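Local atomic coordinates of VP5 (Halorubrum pleomorphic virus 6, PDB entry 6QGL), a protein that is an envelope protein of a pleomorphic virus of haloarchaea and probably mediates fusion of the viral membrane with that of the host cell. Residues A[55-60]-A[127-132]; A[64-69]-A[229-234]; A[110-115]-A[241-246]; A[167-172]-A[201-206]. All blocks are in the same frame, centred on the assembly; numbering follows the deposited sequence.

Contact 1: residues A[55-60]-A[127-132]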
loop_
_atom_site.group_PDB
_atom_site.type_symbol
_atom_site.label_atom_id
_atom_site.label_comp_id
_atom_site.label_asym_id
_atom_site.label_seq_id
_atom_site.Cartn_x
_atom_site.Cartn_y
_atom_site.Cartn_z
ATOM N N VAL A 55 2.010 -6.315 12.751
ATOM C CA VAL A 55 2.796 -5.278 12.075
ATOM C C VAL A 55 2.815 -5.539 10.563
ATOM O O VAL A 55 2.505 -4.625 9.796
ATOM C CB VAL A 55 4.213 -5.113 12.698
ATOM C CG1 VAL A 55 5.119 -4.246 11.827
ATOM C CG2 VAL A 55 4.125 -4.532 14.105
ATOM N N LYS A 56 3.099 -6.795 10.149
ATOM C CA LYS A 56 3.122 -7.229 8.747
ATOM C C LYS A 56 1.750 -7.039 8.084
ATOM O O LYS A 56 1.693 -6.474 6.995
ATOM C CB LYS A 56 3.595 -8.690 8.633
ATOM C CG LYS A 56 3.892 -9.156 7.211
ATOM C CD LYS A 56 4.272 -10.636 7.173
ATOM C CE LYS A 56 4.580 -11.139 5.782
ATOM N NZ LYS A 56 3.353 -11.309 4.958
ATOM N N ARG A 57 0.656 -7.478 8.751
ATOM C CA ARG A 57 -0.717 -7.339 8.247
ATOM C C ARG A 57 -1.109 -5.879 8.076
ATOM O O ARG A 57 -1.653 -5.530 7.031
ATOM C CB ARG A 57 -1.734 -8.068 9.149
ATOM C CG ARG A 57 -3.200 -8.020 8.662
ATOM C CD ARG A 57 -3.461 -8.776 7.363
ATOM N NE ARG A 57 -3.137 -10.196 7.489
ATOM C CZ ARG A 57 -3.124 -11.063 6.482
ATOM N NH1 ARG A 57 -3.423 -10.665 5.253
ATOM N NH2 ARG A 57 -2.811 -12.332 6.697
ATOM N N LYS A 58 -0.833 -5.033 9.090
ATOM C CA LYS A 58 -1.148 -3.607 9.034
ATOM C C LYS A 58 -0.391 -2.939 7.889
ATOM O O LYS A 58 -1.009 -2.234 7.099
ATOM C CB LYS A 58 -0.865 -2.906 10.371
ATOM C CG LYS A 58 -1.534 -1.538 10.453
ATOM C CD LYS A 58 -0.972 -0.666 11.550
ATOM C CE LYS A 58 -1.487 0.743 11.394
ATOM N NZ LYS A 58 -1.206 1.566 12.595
ATOM N N SER A 59 0.928 -3.219 7.772
ATOM C CA SER A 59 1.812 -2.692 6.729
ATOM C C SER A 59 1.326 -3.074 5.331
ATOM O O SER A 59 1.342 -2.231 4.434
ATOM C CB SER A 59 3.243 -3.179 6.946
ATOM O OG SER A 59 4.141 -2.579 6.028
ATOM N N ASN A 60 0.879 -4.335 5.160
ATOM C CA ASN A 60 0.342 -4.857 3.902
ATOM C C ASN A 60 -0.965 -4.147 3.560
ATOM O O ASN A 60 -1.136 -3.708 2.421
ATOM C CB ASN A 60 0.132 -6.378 3.994
ATOM C CG ASN A 60 -0.679 -6.970 2.864
ATOM O OD1 ASN A 60 -0.237 -7.035 1.711
ATOM N ND2 ASN A 60 -1.890 -7.412 3.175
ATOM N N VAL A 127 -9.263 -10.370 9.541
ATOM C CA VAL A 127 -10.222 -10.810 10.544
ATOM C C VAL A 127 -10.114 -12.334 10.803
ATOM O O VAL A 127 -10.221 -12.746 11.958
ATOM C CB VAL A 127 -11.613 -10.302 10.089
ATOM C CG1 VAL A 127 -12.733 -10.757 11.001
ATOM C CG2 VAL A 127 -11.601 -8.788 10.017
ATOM N N ARG A 128 -9.831 -13.149 9.758
ATOM C CA ARG A 128 -9.623 -14.601 9.896
ATOM C C ARG A 128 -8.310 -14.878 10.604
ATOM O O ARG A 128 -8.231 -15.832 11.377
ATOM C CB ARG A 128 -9.590 -15.307 8.532
ATOM C CG ARG A 128 -10.948 -15.724 8.026
ATOM C CD ARG A 128 -10.898 -16.841 6.985
ATOM N NE ARG A 128 -10.291 -16.481 5.694
ATOM C CZ ARG A 128 -10.926 -15.865 4.703
ATOM N NH1 ARG A 128 -10.285 -15.559 3.586
ATOM N NH2 ARG A 128 -12.196 -15.514 4.840
ATOM N N GLU A 129 -7.274 -14.060 10.310
ATOM C CA GLU A 129 -5.944 -14.158 10.907
ATOM C C GLU A 129 -6.036 -13.886 12.399
ATOM O O GLU A 129 -5.491 -14.667 13.174
ATOM C CB GLU A 129 -4.964 -13.187 10.232
ATOM C CG GLU A 129 -3.532 -13.279 10.729
ATOM C CD GLU A 129 -2.600 -12.272 10.087
ATOM O OE1 GLU A 129 -2.851 -11.054 10.232
ATOM O OE2 GLU A 129 -1.620 -12.702 9.438
ATOM N N LEU A 130 -6.754 -12.811 12.805
ATOM C CA LEU A 130 -6.943 -12.477 14.218
ATOM C C LEU A 130 -7.551 -13.659 14.968
ATOM O O LEU A 130 -7.060 -13.995 16.043
ATOM C CB LEU A 130 -7.777 -11.195 14.417
ATOM C CG LEU A 130 -8.081 -10.775 15.873
ATOM C CD1 LEU A 130 -6.806 -10.561 16.687
ATOM C CD2 LEU A 130 -8.928 -9.539 15.918
ATOM N N GLU A 131 -8.563 -14.323 14.368
ATOM C CA GLU A 131 -9.197 -15.508 14.942
ATOM C C GLU A 131 -8.193 -16.652 15.090
ATOM O O GLU A 131 -8.168 -17.299 16.139
ATOM C CB GLU A 131 -10.408 -15.948 14.100
ATOM C CG GLU A 131 -11.201 -17.106 14.700
ATOM C CD GLU A 131 -11.839 -16.871 16.058
ATOM O OE1 GLU A 131 -11.945 -15.698 16.479
ATOM O OE2 GLU A 131 -12.243 -17.864 16.704
ATOM N N ALA A 132 -7.354 -16.880 14.055
ATOM C CA ALA A 132 -6.324 -17.924 14.066
ATOM C C ALA A 132 -5.279 -17.639 15.150
ATOM O O ALA A 132 -4.825 -18.571 15.817
ATOM C CB ALA A 132 -5.659 -18.033 12.703
#
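A buried inter-helix salt bridge joins helix 43-66 to helix 97-140 in the N-terminal half of this envelope protein, and R57 and E129 carry all of it. The two side chains reach out from facing helices, where R57 CA and E129 CA are 9.0 Å apart, and they meet from opposite directions. R57 grips the carboxylate side-on with two nitrogens, one to each oxygen: R57 NE donates to E129 OE1 at 2.9 Å, nearly straight at 167°, and R57 NH2 donates to E129 OE2 at 3.0 Å. Both oxygens lie close to the guanidinium plane, yet the carboxylate is turned 66° against it, so each N-H arrives from above the carboxylate plane. E129 runs out fully extended, while R57 bends at chi2 and chi3 and curls round one oxygen. The remaining guanidinium nitrogen, NH1, is bonded to the backbone O of V32, which ties the preceding loop to the same pair and probably helps fix the rotation of the group. The inside of the R57 bend follows E129 OE1 closely: besides NE, that oxygen lies 3.4 Å from R57 CB and 3.4 Å from R57 CG.

Contact 2: residues A[64-69]-A[229-234]; sequences TMVDNQ and FSEWNA
V66, in the last turn of helix 43-66, sets its two methyls against the first turns of helix 229-257, one on E231 and the other on W232. From CB the side chain forks. CG1, anti to the backbone N (chi1 178°), lies along the E231 chain, 3.6 Å from E231 CB and 3.6 Å from E231 OE2, with CG and CD of the glutamate also close by. CG2 takes the other branch and sits over one face of the W232 indole, 4.3 Å from the centroid of the five-membered ring and 20° off its normal, a CH-pi contact displaced toward the rim; V66 CG2 lies 4.1 Å from both W232 CE2 and W232 NE1. The W232 CB points away from the valine, but a chi1 of -76° brings the indole back to meet it. The indole also meets W123, edge-to-face, and F119, both of helix 97-140, so the tryptophan belongs to a seam where three helices join. The helix that carries V66 ends here, after a wider pi-type turn, and D67 is the first residue to leave helical geometry. Further on, Q69 NE2 comes within 3.5 Å of A234 CB. Across the two segments the contact is therefore van der Waals in character, with polar atoms set against methyls: the stem of E231 and its OE2 both lie against V66 CG1, while a hydrogen bond with Q62 NE2 gives that oxygen a polar partner.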
loop_
_atom_site.group_PDB
_atom_site.type_symbol
_atom_site.label_atom_id
_atom_site.label_comp_id
_atom_site.label_asym_id
_atom_site.label_seq_id
_atom_site.Cartn_x
_atom_site.Cartn_y
_atom_site.Cartn_z
ATOM N N THR A 64 -1.774 -1.508 0.333
ATOM C CA THR A 64 -2.735 -1.865 -0.718
ATOM C C THR A 64 -4.084 -1.132 -0.613
ATOM O O THR A 64 -4.358 -0.288 -1.462
ATOM C CB THR A 64 -2.924 -3.391 -0.819
ATOM O OG1 THR A 64 -3.453 -3.885 0.410
ATOM C CG2 THR A 64 -1.632 -4.122 -1.170
ATOM N N MET A 65 -4.887 -1.402 0.430
ATOM C CA MET A 65 -6.245 -0.859 0.565
ATOM C C MET A 65 -6.382 0.462 1.324
ATOM O O MET A 65 -6.950 1.416 0.794
ATOM C CB MET A 65 -7.185 -1.905 1.204
ATOM C CG MET A 65 -6.917 -3.333 0.768
ATOM S SD MET A 65 -7.523 -3.701 -0.891
ATOM C CE MET A 65 -6.615 -5.176 -1.252
ATOM N N VAL A 66 -5.892 0.493 2.568
ATOM C CA VAL A 66 -6.014 1.561 3.560
ATOM C C VAL A 66 -5.390 2.924 3.153
ATOM O O VAL A 66 -6.056 3.944 3.342
ATOM C CB VAL A 66 -5.457 1.061 4.926
ATOM C CG1 VAL A 66 -5.517 2.142 5.997
ATOM C CG2 VAL A 66 -6.188 -0.200 5.398
ATOM N N ASP A 67 -4.139 2.956 2.647
ATOM C CA ASP A 67 -3.442 4.218 2.336
ATOM C C ASP A 67 -3.451 4.675 0.868
ATOM O O ASP A 67 -2.728 5.619 0.536
ATOM C CB ASP A 67 -1.985 4.162 2.833
ATOM C CG ASP A 67 -1.714 4.856 4.151
ATOM O OD1 ASP A 67 -2.552 5.686 4.572
ATOM O OD2 ASP A 67 -0.656 4.587 4.753
ATOM N N ASN A 68 -4.259 4.055 -0.002
ATOM C CA ASN A 68 -4.297 4.460 -1.411
ATOM C C ASN A 68 -5.612 5.178 -1.772
ATOM O O ASN A 68 -6.199 4.932 -2.826
ATOM C CB ASN A 68 -3.986 3.260 -2.320
ATOM C CG ASN A 68 -2.554 2.765 -2.246
ATOM O OD1 ASN A 68 -2.280 1.574 -2.405
ATOM N ND2 ASN A 68 -1.604 3.660 -2.018
ATOM N N GLN A 69 -6.054 6.084 -0.885
ATOM C CA GLN A 69 -7.300 6.852 -1.005
ATOM C C GLN A 69 -7.340 7.816 -2.191
ATOM O O GLN A 69 -8.359 7.882 -2.879
ATOM C CB GLN A 69 -7.578 7.619 0.295
ATOM C CG GLN A 69 -7.793 6.727 1.510
ATOM C CD GLN A 69 -7.566 7.478 2.795
ATOM O OE1 GLN A 69 -6.466 7.971 3.076
ATOM N NE2 GLN A 69 -8.600 7.576 3.613
ATOM N N PHE A 229 -11.797 0.965 11.976
ATOM C CA PHE A 229 -13.017 1.194 11.206
ATOM C C PHE A 229 -12.907 2.492 10.414
ATOM O O PHE A 229 -13.303 2.514 9.258
ATOM C CB PHE A 229 -14.267 1.204 12.100
ATOM C CG PHE A 229 -15.521 1.648 11.379
ATOM C CD1 PHE A 229 -16.223 0.767 10.564
ATOM C CD2 PHE A 229 -15.980 2.956 11.491
ATOM C CE1 PHE A 229 -17.369 1.182 9.885
ATOM C CE2 PHE A 229 -17.129 3.371 10.811
ATOM C CZ PHE A 229 -17.827 2.475 10.029
ATOM N N SER A 230 -12.362 3.560 11.028
ATOM C CA SER A 230 -12.176 4.860 10.385
ATOM C C SER A 230 -11.323 4.754 9.109
ATOM O O SER A 230 -11.630 5.428 8.128
ATOM C CB SER A 230 -11.571 5.865 11.361
ATOM O OG SER A 230 -10.216 5.568 11.659
ATOM N N GLU A 231 -10.285 3.887 9.117
ATOM C CA GLU A 231 -9.404 3.666 7.966
ATOM C C GLU A 231 -10.107 2.853 6.865
ATOM O O GLU A 231 -10.110 3.267 5.701
ATOM C CB GLU A 231 -8.081 3.000 8.404
ATOM C CG GLU A 231 -7.091 3.964 9.046
ATOM C CD GLU A 231 -5.749 3.420 9.515
ATOM O OE1 GLU A 231 -4.867 4.248 9.836
ATOM O OE2 GLU A 231 -5.578 2.181 9.595
ATOM N N TRP A 232 -10.714 1.710 7.243
ATOM C CA TRP A 232 -11.424 0.810 6.330
ATOM C C TRP A 232 -12.693 1.422 5.737
ATOM O O TRP A 232 -12.961 1.232 4.549
ATOM C CB TRP A 232 -11.731 -0.527 7.019
ATOM C CG TRP A 232 -10.531 -1.415 7.142
ATOM C CD1 TRP A 232 -9.625 -1.435 8.160
ATOM C CD2 TRP A 232 -10.087 -2.388 6.190
ATOM N NE1 TRP A 232 -8.652 -2.374 7.913
ATOM C CE2 TRP A 232 -8.913 -2.979 6.712
ATOM C CE3 TRP A 232 -10.581 -2.836 4.954
ATOM C CZ2 TRP A 232 -8.218 -3.990 6.038
ATOM C CZ3 TRP A 232 -9.884 -3.825 4.279
ATOM C CH2 TRP A 232 -8.719 -4.395 4.822
ATOM N N ASN A 233 -13.468 2.156 6.558
ATOM C CA ASN A 233 -14.703 2.818 6.132
ATOM C C ASN A 233 -14.433 3.988 5.199
ATOM O O ASN A 233 -15.268 4.270 4.340
ATOM C CB ASN A 233 -15.541 3.262 7.329
ATOM C CG ASN A 233 -16.908 3.789 6.971
ATOM O OD1 ASN A 233 -17.220 4.964 7.194
ATOM N ND2 ASN A 233 -17.752 2.932 6.409
ATOM N N ALA A 234 -13.275 4.664 5.363
ATOM C CA ALA A 234 -12.865 5.789 4.519
ATOM C C ALA A 234 -12.771 5.339 3.061
ATOM O O ALA A 234 -13.337 5.994 2.185
ATOM C CB ALA A 234 -11.530 6.346 4.989
#

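Contact 3: residues A[110-115]-A[241-246]; sequences SYETTV and TVFQNV
F243 is the side chain that fills the space between helices 97-140 and 229-257; from the first of them E112 lies over one face of its ring, and Y111 and V115 lie at the edge. With CG anti to its carbonyl carbon, the phenyl ring reaches across to helix 97-140. E112 runs the opposite way, its CG anti to the backbone N and the chain extended beyond it, and slides past over the ring face. Its CG stands above the middle of the ring, 3.6 Å from the F243 centroid in a CH-pi contact. Further out the carboxylate lies stacked, its plane only 8° from that of the phenyl, and E112 OE1 reaches 3.3 Å from F243 CB. The charge has partners on both helices: OE1 pairs with R247 and OE2 with R116, so salt bridges probably hold the carboxylate flat over the ring. Y111 meets the same phenyl at its rim. The pair is an offset edge-to-face one, the edge of F243 toward the face of Y111, with ring centroids 6.0 Å apart and planes at 72°. The tyrosine hydroxyl is bonded to the backbone O of T25. V115 CB also lies at the ring edge, 4.1 Å from F243 CZ. The axes of segments 110-115 and 241-246 come within 11.6 Å and run antiparallel (178°), a helix pair whose wide spacing is bridged by one large aromatic, within a long helical bundle.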
loop_
_atom_site.group_PDB
_atom_site.type_symbol
_atom_site.label_atom_id
_atom_site.label_comp_id
_atom_site.label_asym_id
_atom_site.label_seq_id
_atom_site.Cartn_x
_atom_site.Cartn_y
_atom_site.Cartn_z
ATOM N N SER A 110 -19.057 -5.583 -13.550
ATOM C CA SER A 110 -17.916 -6.493 -13.494
ATOM C C SER A 110 -16.694 -5.817 -12.873
ATOM O O SER A 110 -15.975 -6.466 -12.116
ATOM C CB SER A 110 -17.575 -7.023 -14.879
ATOM O OG SER A 110 -17.166 -5.963 -15.723
ATOM N N TYR A 111 -16.471 -4.521 -13.169
ATOM C CA TYR A 111 -15.337 -3.769 -12.638
ATOM C C TYR A 111 -15.486 -3.512 -11.143
ATOM O O TYR A 111 -14.541 -3.764 -10.397
ATOM C CB TYR A 111 -15.081 -2.487 -13.452
ATOM C CG TYR A 111 -13.878 -1.658 -13.037
ATOM C CD1 TYR A 111 -12.663 -2.261 -12.701
ATOM C CD2 TYR A 111 -14.008 -0.298 -12.789
ATOM C CE1 TYR A 111 -11.579 -1.509 -12.248
ATOM C CE2 TYR A 111 -12.934 0.463 -12.321
ATOM C CZ TYR A 111 -11.713 -0.143 -12.071
ATOM O OH TYR A 111 -10.651 0.592 -11.602
ATOM N N GLU A 112 -16.678 -3.057 -10.704
ATOM C CA GLU A 112 -16.992 -2.786 -9.298
ATOM C C GLU A 112 -16.901 -4.058 -8.461
ATOM O O GLU A 112 -16.357 -4.003 -7.359
ATOM C CB GLU A 112 -18.374 -2.129 -9.150
ATOM C CG GLU A 112 -18.689 -1.667 -7.731
ATOM C CD GLU A 112 -19.959 -0.864 -7.531
ATOM O OE1 GLU A 112 -20.515 -0.372 -8.538
ATOM O OE2 GLU A 112 -20.397 -0.720 -6.365
ATOM N N THR A 113 -17.415 -5.196 -8.989
ATOM C CA THR A 113 -17.382 -6.492 -8.311
ATOM C C THR A 113 -15.939 -6.881 -8.012
ATOM O O THR A 113 -15.650 -7.246 -6.884
ATOM C CB THR A 113 -18.160 -7.560 -9.101
ATOM O OG1 THR A 113 -19.504 -7.114 -9.270
ATOM C CG2 THR A 113 -18.176 -8.919 -8.406
ATOM N N THR A 114 -15.034 -6.728 -8.992
ATOM C CA THR A 114 -13.613 -7.038 -8.848
ATOM C C THR A 114 -12.967 -6.192 -7.744
ATOM O O THR A 114 -12.356 -6.757 -6.839
ATOM C CB THR A 114 -12.913 -6.924 -10.210
ATOM O OG1 THR A 114 -13.574 -7.796 -11.125
ATOM C CG2 THR A 114 -11.436 -7.277 -10.153
ATOM N N VAL A 115 -13.142 -4.855 -7.804
ATOM C CA VAL A 115 -12.593 -3.887 -6.848
ATOM C C VAL A 115 -13.131 -4.156 -5.438
ATOM O O VAL A 115 -12.339 -4.267 -4.501
ATOM C CB VAL A 115 -12.811 -2.415 -7.327
ATOM C CG1 VAL A 115 -12.358 -1.408 -6.274
ATOM C CG2 VAL A 115 -12.098 -2.151 -8.646
ATOM N N THR A 241 -18.790 6.484 -3.511
ATOM C CA THR A 241 -18.818 7.781 -4.185
ATOM C C THR A 241 -18.398 7.626 -5.646
ATOM O O THR A 241 -19.124 8.063 -6.538
ATOM C CB THR A 241 -17.932 8.803 -3.427
ATOM O OG1 THR A 241 -18.354 8.881 -2.064
ATOM C CG2 THR A 241 -17.965 10.190 -4.051
ATOM N N VAL A 242 -17.245 6.987 -5.870
ATOM C CA VAL A 242 -16.638 6.741 -7.173
ATOM C C VAL A 242 -17.584 5.974 -8.103
ATOM O O VAL A 242 -17.841 6.459 -9.201
ATOM C CB VAL A 242 -15.245 6.071 -7.000
ATOM C CG1 VAL A 242 -14.782 5.355 -8.265
ATOM C CG2 VAL A 242 -14.210 7.095 -6.553
ATOM N N PHE A 243 -18.146 4.833 -7.663
ATOM C CA PHE A 243 -19.040 4.055 -8.521
ATOM C C PHE A 243 -20.438 4.680 -8.696
ATOM O O PHE A 243 -21.094 4.411 -9.708
ATOM C CB PHE A 243 -19.115 2.602 -8.067
ATOM C CG PHE A 243 -17.816 1.854 -8.266
ATOM C CD1 PHE A 243 -17.344 1.565 -9.544
ATOM C CD2 PHE A 243 -17.059 1.445 -7.177
ATOM C CE1 PHE A 243 -16.140 0.876 -9.722
ATOM C CE2 PHE A 243 -15.860 0.747 -7.357
ATOM C CZ PHE A 243 -15.407 0.471 -8.625
ATOM N N GLN A 244 -20.860 5.562 -7.765
ATOM C CA GLN A 244 -22.125 6.283 -7.905
ATOM C C GLN A 244 -21.947 7.334 -9.003
ATOM O O GLN A 244 -22.797 7.443 -9.891
ATOM C CB GLN A 244 -22.558 6.937 -6.575
ATOM C CG GLN A 244 -23.913 7.661 -6.666
ATOM C CD GLN A 244 -24.602 7.909 -5.347
ATOM O OE1 GLN A 244 -24.073 7.636 -4.258
ATOM N NE2 GLN A 244 -25.812 8.445 -5.423
ATOM N N ASN A 245 -20.808 8.066 -8.957
ATOM C CA ASN A 245 -20.434 9.097 -9.924
ATOM C C ASN A 245 -20.305 8.541 -11.341
ATOM O O ASN A 245 -20.709 9.223 -12.276
ATOM C CB ASN A 245 -19.139 9.807 -9.508
ATOM C CG ASN A 245 -19.230 10.671 -8.266
ATOM O OD1 ASN A 245 -20.306 11.063 -7.798
ATOM N ND2 ASN A 245 -18.077 10.988 -7.697
ATOM N N VAL A 246 -19.754 7.312 -11.496
ATOM C CA VAL A 246 -19.579 6.646 -12.796
ATOM C C VAL A 246 -20.941 6.308 -13.401
ATOM O O VAL A 246 -21.182 6.651 -14.555
ATOM C CB VAL A 246 -18.646 5.401 -12.731
ATOM C CG1 VAL A 246 -18.577 4.683 -14.072
ATOM C CG2 VAL A 246 -17.249 5.785 -12.283
#

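Contact 4: residues A[167-172]-A[201-206]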
loop_
_atom_site.group_PDB
_atom_site.type_symbol
_atom_site.label_atom_id
_atom_site.label_comp_id
_atom_site.label_asym_id
_atom_site.label_seq_id
_atom_site.Cartn_x
_atom_site.Cartn_y
_atom_site.Cartn_z
ATOM N N THR A 167 -16.300 -13.685 17.189
ATOM C CA THR A 167 -17.301 -14.354 16.365
ATOM C C THR A 167 -17.217 -13.726 14.972
ATOM O O THR A 167 -17.342 -12.503 14.844
ATOM C CB THR A 167 -18.721 -14.227 16.965
ATOM O OG1 THR A 167 -18.696 -14.499 18.367
ATOM C CG2 THR A 167 -19.729 -15.144 16.282
ATOM N N LEU A 168 -16.959 -14.550 13.941
ATOM C CA LEU A 168 -16.902 -14.085 12.554
ATOM C C LEU A 168 -18.256 -14.385 11.934
ATOM O O LEU A 168 -18.558 -15.540 11.614
ATOM C CB LEU A 168 -15.746 -14.732 11.749
ATOM C CG LEU A 168 -14.322 -14.652 12.316
ATOM C CD1 LEU A 168 -13.309 -15.120 11.295
ATOM C CD2 LEU A 168 -13.968 -13.252 12.777
ATOM N N LYS A 169 -19.103 -13.347 11.850
ATOM C CA LYS A 169 -20.475 -13.432 11.347
ATOM C C LYS A 169 -20.531 -13.268 9.838
ATOM O O LYS A 169 -19.936 -12.336 9.298
ATOM C CB LYS A 169 -21.368 -12.381 12.032
ATOM C CG LYS A 169 -21.579 -12.610 13.528
ATOM C CD LYS A 169 -22.275 -11.432 14.200
ATOM C CE LYS A 169 -23.773 -11.592 14.260
ATOM N NZ LYS A 169 -24.431 -10.391 14.836
ATOM N N ASP A 170 -21.256 -14.170 9.157
ATOM C CA ASP A 170 -21.432 -14.114 7.706
ATOM C C ASP A 170 -22.434 -13.025 7.358
ATOM O O ASP A 170 -23.570 -13.046 7.843
ATOM C CB ASP A 170 -21.893 -15.475 7.147
ATOM C CG ASP A 170 -20.821 -16.550 7.057
ATOM O OD1 ASP A 170 -19.661 -16.273 7.443
ATOM O OD2 ASP A 170 -21.137 -17.662 6.588
ATOM N N THR A 171 -21.996 -12.054 6.544
ATOM C CA THR A 171 -22.817 -10.934 6.090
ATOM C C THR A 171 -22.844 -10.947 4.569
ATOM O O THR A 171 -21.789 -10.880 3.937
ATOM C CB THR A 171 -22.310 -9.616 6.699
ATOM O OG1 THR A 171 -22.348 -9.738 8.121
ATOM C CG2 THR A 171 -23.130 -8.404 6.266
ATOM N N THR A 172 -24.052 -11.052 3.990
ATOM C CA THR A 172 -24.252 -11.083 2.544
ATOM C C THR A 172 -24.180 -9.674 1.956
ATOM O O THR A 172 -24.913 -8.776 2.383
ATOM C CB THR A 172 -25.552 -11.830 2.182
ATOM O OG1 THR A 172 -25.503 -13.148 2.723
ATOM C CG2 THR A 172 -25.787 -11.918 0.676
ATOM N N VAL A 201 -18.317 -4.980 24.300
ATOM C CA VAL A 201 -18.695 -5.625 23.043
ATOM C C VAL A 201 -18.522 -4.658 21.861
ATOM O O VAL A 201 -18.864 -3.479 21.966
ATOM C CB VAL A 201 -20.105 -6.295 23.093
ATOM C CG1 VAL A 201 -21.213 -5.277 23.337
ATOM C CG2 VAL A 201 -20.396 -7.116 21.835
ATOM N N VAL A 202 -17.941 -5.162 20.762
ATOM C CA VAL A 202 -17.747 -4.433 19.513
ATOM C C VAL A 202 -18.149 -5.341 18.345
ATOM O O VAL A 202 -17.898 -6.544 18.384
ATOM C CB VAL A 202 -16.337 -3.788 19.358
ATOM C CG1 VAL A 202 -15.266 -4.805 18.964
ATOM C CG2 VAL A 202 -16.366 -2.616 18.378
ATOM N N GLU A 203 -18.829 -4.775 17.348
ATOM C CA GLU A 203 -19.257 -5.490 16.150
ATOM C C GLU A 203 -19.199 -4.523 14.988
ATOM O O GLU A 203 -19.896 -3.508 15.013
ATOM C CB GLU A 203 -20.660 -6.097 16.317
ATOM C CG GLU A 203 -21.018 -7.064 15.199
ATOM C CD GLU A 203 -22.365 -7.756 15.292
ATOM O OE1 GLU A 203 -22.840 -8.009 16.423
ATOM O OE2 GLU A 203 -22.937 -8.064 14.223
ATOM N N TYR A 204 -18.333 -4.806 13.996
ATOM C CA TYR A 204 -18.147 -3.943 12.828
ATOM C C TYR A 204 -17.518 -4.661 11.624
ATOM O O TYR A 204 -17.114 -5.823 11.718
ATOM C CB TYR A 204 -17.339 -2.676 13.207
ATOM C CG TYR A 204 -15.883 -2.918 13.542
ATOM C CD1 TYR A 204 -15.506 -3.415 14.786
ATOM C CD2 TYR A 204 -14.875 -2.574 12.645
ATOM C CE1 TYR A 204 -14.167 -3.624 15.105
ATOM C CE2 TYR A 204 -13.533 -2.771 12.956
ATOM C CZ TYR A 204 -13.184 -3.298 14.185
ATOM O OH TYR A 204 -11.858 -3.488 14.481
ATOM N N ASN A 205 -17.456 -3.947 10.494
ATOM C CA ASN A 205 -16.881 -4.360 9.212
ATOM C C ASN A 205 -16.534 -3.073 8.430
ATOM O O ASN A 205 -16.840 -1.995 8.947
ATOM C CB ASN A 205 -17.860 -5.275 8.436
ATOM C CG ASN A 205 -19.248 -4.727 8.200
ATOM O OD1 ASN A 205 -19.453 -3.548 7.904
ATOM N ND2 ASN A 205 -20.243 -5.591 8.297
ATOM N N PRO A 206 -15.935 -3.105 7.208
ATOM C CA PRO A 206 -15.646 -1.837 6.513
ATOM C C PRO A 206 -16.878 -0.974 6.197
ATOM O O PRO A 206 -16.727 0.233 6.026
ATOM C CB PRO A 206 -14.941 -2.289 5.229
ATOM C CG PRO A 206 -14.412 -3.635 5.530
ATOM C CD PRO A 206 -15.453 -4.253 6.412
#
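K169 lays the end of its side chain against the carboxylate of E203, the two crossing at about a right angle. The lysine chain kinks at chi3 (93°), which carries NZ over to the glutamate, while on the other side E203 CG, anti to the backbone N at chi1 -169°, leads an extended chain out to the lysine. K169 NZ donates to E203 OE2 at 2.8 Å in a salt bridge. NZ meets OE2 on its syn side, 28° out of the carboxylate plane; the second oxygen, E203 OE1, is further from K169 NZ at 3.3 Å. Aliphatic carbons of the lysine share in the contact, with K169 CD 3.4 Å from E203 OE2. The two residues sit on strands 166-174 and 201-204 of a four-stranded antiparallel meander, and these strands are not neighbours: strand 180-189 runs between them, hydrogen-bonded to both. The bridge therefore spans the middle strand on one face of the sheet, and E203 touches T185 of that strand. R187, also from the middle strand, pairs with E203 OE1, so the carboxylate has a basic partner at each oxygen, which probably stabilises its negative charge. T171 OG1 and N205 ND2 are both bonded to T185 OG1.

From the N terminus, helix 43-66 takes part twice: contact 1 ties its middle to helix 97-140, closing the first loop at 127-132, and contact 2 ties its end to the start of helix 229-257, closing at 229-234. Further along that last helix, contact 3 brings it back against helix 97-140 and closes at 241-246. Contacts 1, 2 and 3 all cross one another along the chain, so three helices are fastened pairwise. Contact 4 closes a short loop inside the sheet; it follows contact 1 in series and is nested within the loops closed by contacts 2 and 3. The sheet rests on the helices: L168 packs on V127 of contact 1, and N233 ND2 of contact 2 probably hydrogen-bonds P206 O of contact 4.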